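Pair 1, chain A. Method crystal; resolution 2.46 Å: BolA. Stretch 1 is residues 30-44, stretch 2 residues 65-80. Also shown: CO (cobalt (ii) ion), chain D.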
# COMPACT_ATOMS: atom_id res chain seq x y z
N GLY A 30 -0.65 14.52 4.84
CA GLY A 30 -0.38 15.68 3.99
C GLY A 30 0.97 16.37 4.23
O GLY A 30 1.41 17.14 3.39
N HIS A 31 1.60 16.10 5.37
CA HIS A 31 2.88 16.69 5.78
C HIS A 31 3.87 15.63 6.23
O HIS A 31 4.99 15.62 5.74
CB HIS A 31 2.69 17.79 6.86
CG HIS A 31 2.32 19.10 6.26
ND1 HIS A 31 1.08 19.34 5.72
CD2 HIS A 31 3.08 20.18 5.96
CE1 HIS A 31 1.07 20.53 5.15
NE2 HIS A 31 2.27 21.07 5.29
N HIS A 32 3.48 14.75 7.15
CA HIS A 32 4.38 13.66 7.54
C HIS A 32 3.89 12.32 6.96
O HIS A 32 2.73 11.98 7.06
CB HIS A 32 4.59 13.63 9.07
CG HIS A 32 5.43 14.77 9.59
ND1 HIS A 32 6.71 14.61 10.10
CD2 HIS A 32 5.18 16.11 9.65
CE1 HIS A 32 7.19 15.78 10.47
NE2 HIS A 32 6.28 16.71 10.21
N PHE A 33 4.76 11.60 6.28
CA PHE A 33 4.38 10.36 5.62
C PHE A 33 5.38 9.25 6.00
O PHE A 33 6.49 9.53 6.46
CB PHE A 33 4.39 10.54 4.10
CG PHE A 33 3.40 11.54 3.57
CD1 PHE A 33 2.13 11.13 3.15
CD2 PHE A 33 3.74 12.89 3.46
CE1 PHE A 33 1.21 12.06 2.62
CE2 PHE A 33 2.82 13.84 2.96
CZ PHE A 33 1.57 13.43 2.54
N GLU A 34 4.94 8.00 5.81
CA GLU A 34 5.78 6.81 5.89
C GLU A 34 5.45 5.95 4.70
O GLU A 34 4.28 5.81 4.33
CB GLU A 34 5.49 5.98 7.14
CG GLU A 34 5.70 6.70 8.45
CD GLU A 34 4.95 6.02 9.60
OE1 GLU A 34 4.05 5.19 9.32
OE2 GLU A 34 5.26 6.33 10.77
N ALA A 35 6.47 5.36 4.11
CA ALA A 35 6.29 4.50 2.96
C ALA A 35 7.16 3.26 3.13
O ALA A 35 8.25 3.33 3.68
CB ALA A 35 6.63 5.26 1.66
N VAL A 36 6.64 2.11 2.69
CA VAL A 36 7.38 0.87 2.68
C VAL A 36 7.49 0.60 1.21
O VAL A 36 6.47 0.60 0.51
CB VAL A 36 6.67 -0.29 3.40
CG1 VAL A 36 7.56 -1.53 3.43
CG2 VAL A 36 6.26 0.12 4.83
N VAL A 37 8.73 0.49 0.72
CA VAL A 37 9.02 0.38 -0.70
C VAL A 37 9.79 -0.91 -0.94
O VAL A 37 10.75 -1.21 -0.22
CB VAL A 37 9.85 1.58 -1.22
CG1 VAL A 37 10.00 1.49 -2.74
CG2 VAL A 37 9.18 2.87 -0.87
N LEU A 38 9.32 -1.69 -1.92
CA LEU A 38 10.01 -2.88 -2.36
C LEU A 38 10.60 -2.55 -3.73
O LEU A 38 9.91 -1.99 -4.58
CB LEU A 38 9.09 -4.12 -2.46
CG LEU A 38 8.24 -4.58 -1.25
CD1 LEU A 38 7.67 -6.04 -1.33
CD2 LEU A 38 8.92 -4.36 0.09
N CYS A 39 11.88 -2.91 -3.91
CA CYS A 39 12.57 -2.79 -5.20
C CYS A 39 13.78 -3.75 -5.24
O CYS A 39 14.61 -3.74 -4.32
CB CYS A 39 13.04 -1.34 -5.40
SG CYS A 39 13.54 -0.98 -7.09
N PRO A 40 13.86 -4.60 -6.30
CA PRO A 40 15.02 -5.50 -6.45
C PRO A 40 16.34 -4.74 -6.67
O PRO A 40 17.41 -5.27 -6.39
CB PRO A 40 14.65 -6.35 -7.68
CG PRO A 40 13.69 -5.48 -8.46
CD PRO A 40 12.90 -4.75 -7.40
N THR A 41 16.25 -3.48 -7.10
CA THR A 41 17.41 -2.61 -7.29
C THR A 41 18.14 -2.29 -5.97
O THR A 41 19.30 -1.87 -5.95
CB THR A 41 16.97 -1.32 -8.05
OG1 THR A 41 16.55 -1.67 -9.37
CG2 THR A 41 18.07 -0.28 -8.14
N PHE A 42 17.47 -2.49 -4.84
CA PHE A 42 18.09 -2.22 -3.54
C PHE A 42 19.08 -3.34 -3.19
O PHE A 42 19.83 -3.22 -2.23
CB PHE A 42 17.05 -2.09 -2.40
CG PHE A 42 16.04 -0.97 -2.58
CD1 PHE A 42 16.35 0.17 -3.30
CD2 PHE A 42 14.78 -1.07 -1.99
CE1 PHE A 42 15.39 1.19 -3.44
CE2 PHE A 42 13.83 -0.05 -2.12
CZ PHE A 42 14.15 1.10 -2.85
N GLU A 43 19.08 -4.43 -3.95
CA GLU A 43 20.00 -5.52 -3.63
C GLU A 43 21.45 -5.03 -3.61
O GLU A 43 21.95 -4.46 -4.60
CB GLU A 43 19.84 -6.70 -4.59
CG GLU A 43 20.61 -7.93 -4.18
CD GLU A 43 20.11 -8.56 -2.89
OE1 GLU A 43 18.90 -8.98 -2.83
OE2 GLU A 43 20.93 -8.64 -1.94
N GLY A 44 22.11 -5.19 -2.46
CA GLY A 44 23.53 -4.84 -2.34
C GLY A 44 23.76 -3.37 -2.05
O GLY A 44 24.89 -2.91 -2.03
N ASP A 65 7.04 19.68 -2.43
CA ASP A 65 5.67 19.30 -2.04
C ASP A 65 5.55 18.48 -0.76
O ASP A 65 4.60 18.65 -0.01
CB ASP A 65 4.95 18.53 -3.15
CG ASP A 65 4.88 19.31 -4.45
OD1 ASP A 65 4.99 20.58 -4.42
OD2 ASP A 65 4.71 18.66 -5.50
N ILE A 66 6.52 17.57 -0.54
CA ILE A 66 6.47 16.63 0.57
C ILE A 66 7.32 17.15 1.72
O ILE A 66 8.53 17.22 1.60
CB ILE A 66 6.97 15.24 0.15
CG1 ILE A 66 6.23 14.75 -1.09
CG2 ILE A 66 6.88 14.23 1.28
CD1 ILE A 66 6.76 13.43 -1.55
N HIS A 67 6.68 17.51 2.83
CA HIS A 67 7.39 18.08 3.97
C HIS A 67 8.31 17.04 4.64
O HIS A 67 9.50 17.32 4.91
CB HIS A 67 6.37 18.76 4.93
CG HIS A 67 6.85 18.98 6.33
ND1 HIS A 67 7.64 20.05 6.70
CD2 HIS A 67 6.59 18.30 7.48
CE1 HIS A 67 7.89 20.00 7.99
NE2 HIS A 67 7.26 18.94 8.49
N ALA A 68 7.80 15.85 4.91
CA ALA A 68 8.60 14.82 5.60
C ALA A 68 8.19 13.45 5.15
O ALA A 68 6.99 13.18 4.98
CB ALA A 68 8.50 14.94 7.11
N LEU A 69 9.17 12.59 4.89
CA LEU A 69 8.91 11.27 4.38
C LEU A 69 9.86 10.27 4.99
O LEU A 69 11.02 10.34 4.75
CB LEU A 69 9.02 11.25 2.87
CG LEU A 69 8.92 9.86 2.25
CD1 LEU A 69 7.61 9.14 2.69
CD2 LEU A 69 9.02 9.96 0.75
N SER A 70 9.36 9.35 5.79
CA SER A 70 10.13 8.33 6.48
C SER A 70 10.01 7.05 5.66
O SER A 70 8.94 6.78 5.12
CB SER A 70 9.52 8.20 7.89
OG SER A 70 9.85 6.99 8.52
N LEU A 71 11.08 6.27 5.50
CA LEU A 71 11.05 5.10 4.57
C LEU A 71 11.49 3.80 5.20
O LEU A 71 12.41 3.80 6.02
CB LEU A 71 11.91 5.30 3.30
CG LEU A 71 11.70 6.49 2.37
CD1 LEU A 71 12.93 6.71 1.37
CD2 LEU A 71 10.37 6.36 1.60
N LYS A 72 10.83 2.72 4.82
CA LYS A 72 11.41 1.38 4.93
C LYS A 72 11.55 0.80 3.53
O LYS A 72 10.57 0.74 2.79
CB LYS A 72 10.62 0.44 5.81
CG LYS A 72 10.54 0.85 7.26
CD LYS A 72 9.48 0.01 8.01
CE LYS A 72 9.43 0.40 9.49
NZ LYS A 72 8.34 -0.31 10.20
N THR A 73 12.78 0.38 3.20
CA THR A 73 13.13 -0.08 1.85
C THR A 73 13.56 -1.53 1.85
O THR A 73 14.50 -1.89 2.54
CB THR A 73 14.25 0.80 1.24
OG1 THR A 73 15.31 0.98 2.20
CG2 THR A 73 13.69 2.18 0.83
N TYR A 74 12.87 -2.38 1.09
CA TYR A 74 13.18 -3.80 1.09
C TYR A 74 13.38 -4.29 -0.33
O TYR A 74 12.81 -3.76 -1.28
CB TYR A 74 12.04 -4.64 1.71
CG TYR A 74 11.72 -4.32 3.16
CD1 TYR A 74 12.47 -4.83 4.21
CD2 TYR A 74 10.63 -3.50 3.48
CE1 TYR A 74 12.18 -4.51 5.53
CE2 TYR A 74 10.33 -3.19 4.78
CZ TYR A 74 11.10 -3.69 5.81
OH TYR A 74 10.76 -3.36 7.12
N THR A 75 14.20 -5.32 -0.48
CA THR A 75 14.12 -6.09 -1.69
C THR A 75 12.91 -7.00 -1.55
O THR A 75 12.52 -7.35 -0.44
CB THR A 75 15.37 -6.98 -1.93
OG1 THR A 75 15.52 -7.93 -0.87
CG2 THR A 75 16.62 -6.13 -2.10
N PRO A 76 12.35 -7.42 -2.67
CA PRO A 76 11.29 -8.43 -2.65
C PRO A 76 11.66 -9.63 -1.80
O PRO A 76 10.81 -10.09 -1.03
CB PRO A 76 11.13 -8.81 -4.12
CG PRO A 76 11.61 -7.59 -4.90
CD PRO A 76 12.61 -6.88 -4.03
N ASP A 77 12.90 -10.12 -1.88
CA ASP A 77 13.33 -11.25 -1.04
C ASP A 77 13.40 -10.93 0.47
O ASP A 77 13.02 -11.76 1.26
CB ASP A 77 14.68 -11.82 -1.49
CG ASP A 77 14.60 -12.53 -2.82
OD1 ASP A 77 13.49 -12.87 -3.28
OD2 ASP A 77 15.69 -12.74 -3.41
N GLU A 78 13.92 -9.78 0.86
CA GLU A 78 13.95 -9.45 2.27
C GLU A 78 12.50 -9.46 2.77
O GLU A 78 12.24 -9.86 3.91
CB GLU A 78 14.60 -8.09 2.56
CG GLU A 78 16.10 -8.02 2.29
CD GLU A 78 16.66 -6.60 2.31
OE1 GLU A 78 15.83 -5.66 2.33
OE2 GLU A 78 17.91 -6.42 2.30
N TYR A 79 11.57 -9.02 1.92
CA TYR A 79 10.18 -8.94 2.35
C TYR A 79 9.50 -10.32 2.47
O TYR A 79 8.95 -10.62 3.53
CB TYR A 79 9.36 -7.95 1.53
CG TYR A 79 8.01 -7.64 2.16
CD1 TYR A 79 6.84 -8.23 1.69
CD2 TYR A 79 7.91 -6.78 3.26
CE1 TYR A 79 5.59 -7.95 2.28
CE2 TYR A 79 6.67 -6.50 3.88
CZ TYR A 79 5.51 -7.09 3.37
OH TYR A 79 4.27 -6.82 3.94
N GLU A 80 9.56 -11.16 1.43
CA GLU A 80 8.99 -12.52 1.50
C GLU A 80 9.59 -13.42 2.60
O GLU A 80 8.92 -14.35 3.04
CB GLU A 80 9.16 -13.29 0.18
CG GLU A 80 8.95 -12.51 -1.11
CD GLU A 80 9.77 -13.12 -2.27
OE1 GLU A 80 10.39 -14.20 -2.07
OE2 GLU A 80 9.81 -12.51 -3.37
CO CO D . 6.85 18.77 10.69
O HOH W 1 3.86 18.56 2.71
O HOH W 2 17.87 -9.39 -0.52
O HOH W 3 19.53 -8.23 0.96

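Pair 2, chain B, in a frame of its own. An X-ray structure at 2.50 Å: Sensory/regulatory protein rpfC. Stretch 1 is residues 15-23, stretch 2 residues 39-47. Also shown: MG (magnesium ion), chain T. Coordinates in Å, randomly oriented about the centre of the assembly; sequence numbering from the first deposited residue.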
# COMPACT_ATOMS: atom_id res chain seq x y z
N MET B 15 -31.45 35.48 15.42
CA MET B 15 -30.60 34.86 14.36
C MET B 15 -31.12 35.13 12.96
O MET B 15 -32.33 35.28 12.76
CB MET B 15 -30.47 33.35 14.58
CG MET B 15 -29.67 32.95 15.81
SD MET B 15 -29.38 31.17 15.91
CE MET B 15 -28.53 31.08 17.49
N ARG B 16 -30.21 35.19 12.00
CA ARG B 16 -30.56 35.37 10.59
C ARG B 16 -30.58 34.00 9.91
O ARG B 16 -29.56 33.33 9.81
CB ARG B 16 -29.56 36.32 9.91
CG ARG B 16 -30.17 37.23 8.87
CD ARG B 16 -29.32 38.48 8.67
NE ARG B 16 -29.98 39.47 7.81
CZ ARG B 16 -29.68 39.67 6.53
NH1 ARG B 16 -28.73 38.97 5.93
NH2 ARG B 16 -30.34 40.59 5.83
N MET B 17 -31.77 33.60 9.46
CA MET B 17 -31.99 32.24 8.96
C MET B 17 -32.23 32.17 7.46
O MET B 17 -32.94 33.00 6.89
CB MET B 17 -33.15 31.58 9.70
CG MET B 17 -32.87 31.26 11.15
SD MET B 17 -31.67 29.93 11.33
CE MET B 17 -31.34 30.02 13.08
N LEU B 18 -31.63 31.16 6.83
CA LEU B 18 -31.83 30.88 5.42
C LEU B 18 -32.38 29.46 5.26
O LEU B 18 -31.80 28.50 5.75
CB LEU B 18 -30.53 31.06 4.63
CG LEU B 18 -30.56 30.98 3.10
CD1 LEU B 18 -31.60 31.90 2.48
CD2 LEU B 18 -29.18 31.29 2.56
N VAL B 19 -33.53 29.36 4.59
CA VAL B 19 -34.24 28.09 4.47
C VAL B 19 -34.43 27.71 3.00
O VAL B 19 -34.81 28.54 2.18
CB VAL B 19 -35.62 28.14 5.18
CG1 VAL B 19 -36.34 26.81 5.07
CG2 VAL B 19 -35.46 28.52 6.65
N ALA B 20 -34.14 26.45 2.68
CA ALA B 20 -34.35 25.92 1.34
C ALA B 20 -35.21 24.65 1.33
O ALA B 20 -34.88 23.66 1.99
CB ALA B 20 -33.02 25.66 0.64
N ASP B 21 -36.31 24.71 0.60
CA ASP B 21 -37.18 23.56 0.36
C ASP B 21 -37.94 23.77 -0.94
O ASP B 21 -38.42 24.88 -1.21
CB ASP B 21 -38.16 23.35 1.52
CG ASP B 21 -38.83 21.99 1.48
OD1 ASP B 21 -39.60 21.72 0.53
OD2 ASP B 21 -38.61 21.19 2.41
N ASP B 22 -38.06 22.72 -1.74
CA ASP B 22 -38.69 22.82 -3.07
C ASP B 22 -40.22 22.92 -3.03
O ASP B 22 -40.84 23.33 -4.02
CB ASP B 22 -38.23 21.68 -3.99
CG ASP B 22 -38.48 20.30 -3.41
OD1 ASP B 22 -38.01 20.02 -2.29
OD2 ASP B 22 -39.14 19.49 -4.09
N HIS B 23 -40.82 22.57 -1.89
CA HIS B 23 -42.27 22.67 -1.72
C HIS B 23 -42.67 23.91 -0.94
O HIS B 23 -42.06 24.25 0.08
CB HIS B 23 -42.83 21.40 -1.08
CG HIS B 23 -42.87 20.22 -2.00
ND1 HIS B 23 -41.88 19.26 -2.02
CD2 HIS B 23 -43.76 19.87 -2.95
CE1 HIS B 23 -42.17 18.35 -2.94
NE2 HIS B 23 -43.31 18.70 -3.51
N HIS B 39 -36.67 34.75 15.03
CA HIS B 39 -35.58 34.89 14.07
C HIS B 39 -36.06 35.49 12.75
O HIS B 39 -37.23 35.35 12.38
CB HIS B 39 -34.92 33.52 13.80
CG HIS B 39 -34.54 32.77 15.03
ND1 HIS B 39 -35.13 31.57 15.38
CD2 HIS B 39 -33.62 33.03 16.00
CE1 HIS B 39 -34.59 31.13 16.51
NE2 HIS B 39 -33.68 32.00 16.90
N LYS B 40 -35.15 36.16 12.05
CA LYS B 40 -35.41 36.66 10.70
C LYS B 40 -35.17 35.52 9.69
O LYS B 40 -34.21 34.77 9.82
CB LYS B 40 -34.51 37.87 10.38
CG LYS B 40 -34.94 38.71 9.17
CD LYS B 40 -34.27 38.24 7.88
CE LYS B 40 -34.68 39.11 6.69
NZ LYS B 40 -34.06 38.61 5.43
N VAL B 41 -36.05 35.42 8.70
CA VAL B 41 -36.04 34.29 7.77
C VAL B 41 -36.00 34.74 6.31
O VAL B 41 -36.60 35.76 5.94
CB VAL B 41 -37.29 33.38 7.94
CG1 VAL B 41 -36.94 31.93 7.64
CG2 VAL B 41 -37.88 33.49 9.34
N LEU B 42 -35.29 33.98 5.48
CA LEU B 42 -35.43 34.05 4.03
C LEU B 42 -35.60 32.63 3.49
O LEU B 42 -34.78 31.74 3.75
CB LEU B 42 -34.23 34.74 3.36
CG LEU B 42 -34.36 35.01 1.85
CD1 LEU B 42 -35.22 36.25 1.57
CD2 LEU B 42 -33.00 35.15 1.19
N CYS B 43 -36.68 32.43 2.74
CA CYS B 43 -36.98 31.13 2.15
C CYS B 43 -36.67 31.13 0.66
O CYS B 43 -36.97 32.09 -0.05
CB CYS B 43 -38.43 30.74 2.39
SG CYS B 43 -38.80 30.45 4.12
N VAL B 44 -36.07 30.03 0.20
CA VAL B 44 -35.67 29.91 -1.19
C VAL B 44 -36.05 28.53 -1.75
O VAL B 44 -36.30 27.59 -0.98
CB VAL B 44 -34.16 30.26 -1.36
CG1 VAL B 44 -33.27 29.02 -1.30
CG2 VAL B 44 -33.95 31.07 -2.63
N ASN B 45 -36.11 28.40 -3.07
CA ASN B 45 -36.72 27.24 -3.72
C ASN B 45 -35.83 26.00 -3.93
O ASN B 45 -36.33 24.91 -4.18
CB ASN B 45 -37.36 27.65 -5.06
CG ASN B 45 -38.64 28.45 -4.88
OD1 ASN B 45 -39.40 28.63 -5.84
ND2 ASN B 45 -38.89 28.94 -3.67
N GLY B 46 -34.51 26.18 -3.83
CA GLY B 46 -33.57 25.09 -4.07
C GLY B 46 -32.17 25.33 -3.55
O GLY B 46 -31.90 26.36 -2.94
N ALA B 47 -31.28 24.37 -3.81
CA ALA B 47 -29.91 24.41 -3.30
C ALA B 47 -29.03 25.46 -3.97
O ALA B 47 -28.15 26.04 -3.32
CB ALA B 47 -29.27 23.03 -3.40
MG MG T . -38.28 17.86 -0.98

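Where Leu A38 meets Tyr A74 in pair 1, the matching position in pair 2 holds Ala B20 against Val B44, and this is where two nearly identical backbones differ most in the bulk they carry. In BolA, Leu A38 CD2 packs 3.5 Å from Tyr A74 CB, while the tyrosine ring leans back and presents its edge to Val A36, with Val A36 CG1 3.5 Å from Tyr A74 CE2. In rpfC the smaller pair still makes contact, Ala B20 CB lying 3.9 Å from Val B44 CG1, and the position matching Val A36 is the longer Leu B18, whose CD1 reaches 3.8 Å from Leu B42 CD2.

Beneath this difference lies a common frame. Both pairs are two parallel strands, at 21° in pair 1 and 20° in pair 2, and fourteen central residues superpose with an RMSD of 0.5 Å. The backbone ladder is the same: over the matched span, every second residue of the first strand both donates and accepts, bonding the two residues that flank its partner. Val A37 N donates to Lys A72 O (2.8 Å) and Val A37 O accepts from Tyr A74 N (2.8 Å); its counterpart Val B19 does likewise, through Val B19 N to Leu B42 O (2.8 Å) and Val B44 N to Val B19 O (2.8 Å). The last rung is looser in pair 2, where Asp B21 N lies 3.3 Å from Val B44 O. In pair 1 the matching bond, Cys A39 N to Tyr A74 O, is 2.9 Å.

On the other face, that of the two matched valines, the solutions resemble each other more. Ala A35 ends at CB, and two leucines come to it: Leu A69 CD1 comes to 4.1 Å from Ala A35 CB, and Leu A71 CD2 to 3.9 Å from the same CB. The matching Met B17 supplies the reach itself, its CG lying 4.0 Å from His B39 CB, at the position of Leu A69. Next along, Val B19 CG2 packs 3.8 Å from Val B41 CG1.

Polar positions diverge as well. Glu A34 CG lies 4.1 Å from Ser A70 CB, whereas the matching Arg B16 and Lys B40 bring like charges close, Arg B16 NH2 to Lys B40 NZ 4.2 Å. In pair 1, cobalt links the two stretches through His A32 NE2 and His A67 NE2, each at 2.2 Å. In pair 2, Asp B22, at the position of Pro A40, binds magnesium through OD1 at 2.5 Å, with other ligands elsewhere in the structure. The same ladder and spacing accommodate side chains of different size.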